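Local coordinates for 1-Pyrroline-5-Carboxylate reductase (PDB 2AMF), which catalyses the NAD(P)H-dependent reduction of 1-pyrroline-5-carboxylate to L-proline, the closing step of proline biosynthesis from glutamate semialdehyde, at the interface of chains A and B. Residues are numbered along the deposited sequence; one frame, centred on the assembly and turned at random. Chains: chain A/B, 1-Pyrroline-5-Carboxylate reductase.

The interface of chains A and B. Residues chain A 116, 119, 121-123; chain B 199-200, 203-204.
One face of helix 190-210 of chain B, presenting B:Gln199, B:Thr200, B:Ala203 and B:Ser204, lies against the 3-10 helix 115-119 of chain A and the start of its strand 122-128. B:Ala203 sits at the middle: its CB meets CG of the A:Asn116 amide at 3.5 Å and CB of A:Gln121 at 3.6 Å, so the methyl packs between the asparagine amide and the glutamine CB. A:Asn116 has CG beside its backbone N (chi1 -65°), which sends the amide toward B:Ser204. There ND2 donates to the hydroxyl OG at 3.1 Å, nearly straight (174° at H) and in the amide plane. That hydroxyl passes its own hydrogen to the carbonyl O of B:Thr200 at 2.9 Å, one helical turn back, and this fixes its rotation to receive the amide.

At the other end, A:Ser123 OG meets two neighbouring residues of the helix, B:Gln199 and B:Thr200. B:Gln199 has CG opposite its backbone N (chi1 -180°) and an extended chain beyond it, which brings NE2 to A:Ser123 OG at 2.7 Å, along a bent path and tilted from its amide plane. B:Thr200 OG1 shares a longer hydrogen bond with the same OG, its direction not settled. The contact recurs with the chains exchanged across the two-fold of the A-B interface, probably the dimer interface of this family. A water links the two chains, 3.3 Å from A:Gln121 NE2 and 2.9 Å from the backbone O of B:Gln199.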
# COMPACT_ATOMS: atom_id res chain seq x y z
N ASN A 116 36.65 0.95 -2.84
CA ASN A 116 37.45 -0.18 -3.34
C ASN A 116 38.90 0.19 -3.70
O ASN A 116 39.74 -0.68 -3.92
CB ASN A 116 36.71 -0.89 -4.47
CG ASN A 116 35.42 -1.53 -4.00
OD1 ASN A 116 35.37 -2.08 -2.90
ND2 ASN A 116 34.37 -1.47 -4.82
N ILE A 119 41.74 -1.60 -1.81
CA ILE A 119 42.42 -2.80 -2.30
C ILE A 119 42.88 -2.57 -3.75
O ILE A 119 43.11 -3.51 -4.50
CB ILE A 119 41.55 -4.07 -2.18
CG1 ILE A 119 40.22 -3.90 -2.96
CG2 ILE A 119 41.33 -4.43 -0.71
CD1 ILE A 119 39.55 -5.21 -3.38
N GLN A 121 41.17 -1.43 -6.28
CA GLN A 121 40.14 -1.85 -7.25
C GLN A 121 38.98 -0.87 -7.36
O GLN A 121 37.81 -1.26 -7.54
CB GLN A 121 39.63 -3.28 -6.96
CG GLN A 121 40.56 -4.39 -7.48
CD GLN A 121 40.08 -5.80 -7.09
OE1 GLN A 121 40.73 -6.48 -6.29
NE2 GLN A 121 38.95 -6.24 -7.66
N SER A 122 39.30 0.41 -7.28
CA SER A 122 38.31 1.45 -7.50
C SER A 122 37.80 1.42 -8.95
O SER A 122 38.50 1.00 -9.87
CB SER A 122 38.90 2.80 -7.15
OG SER A 122 37.96 3.83 -7.35
N SER A 123 36.55 1.82 -9.13
CA SER A 123 36.05 2.16 -10.46
C SER A 123 35.88 3.68 -10.51
O SER A 123 34.89 4.22 -9.99
CB SER A 123 34.74 1.43 -10.75
OG SER A 123 34.84 0.06 -10.41
N GLN B 199 32.12 -4.66 -12.14
CA GLN B 199 33.46 -4.40 -11.61
C GLN B 199 33.38 -3.88 -10.16
O GLN B 199 34.20 -4.24 -9.31
CB GLN B 199 34.19 -3.42 -12.52
CG GLN B 199 35.60 -3.05 -12.09
CD GLN B 199 36.24 -2.00 -12.98
OE1 GLN B 199 36.54 -2.26 -14.16
NE2 GLN B 199 36.49 -0.82 -12.42
N THR B 200 32.37 -3.05 -9.87
CA THR B 200 32.17 -2.51 -8.54
C THR B 200 31.68 -3.60 -7.59
O THR B 200 32.13 -3.67 -6.46
CB THR B 200 31.26 -1.25 -8.54
OG1 THR B 200 31.88 -0.22 -9.31
CG2 THR B 200 31.05 -0.71 -7.14
N ALA B 203 34.79 -5.93 -6.84
CA ALA B 203 35.71 -5.28 -5.92
C ALA B 203 35.12 -5.12 -4.51
O ALA B 203 35.84 -5.31 -3.53
CB ALA B 203 36.16 -3.95 -6.47
N SER B 204 33.83 -4.76 -4.43
CA SER B 204 33.18 -4.57 -3.14
C SER B 204 33.17 -5.88 -2.34
O SER B 204 33.56 -5.90 -1.17
CB SER B 204 31.74 -4.03 -3.30
OG SER B 204 31.76 -2.70 -3.79
O HOH W 1 36.83 -5.24 -9.97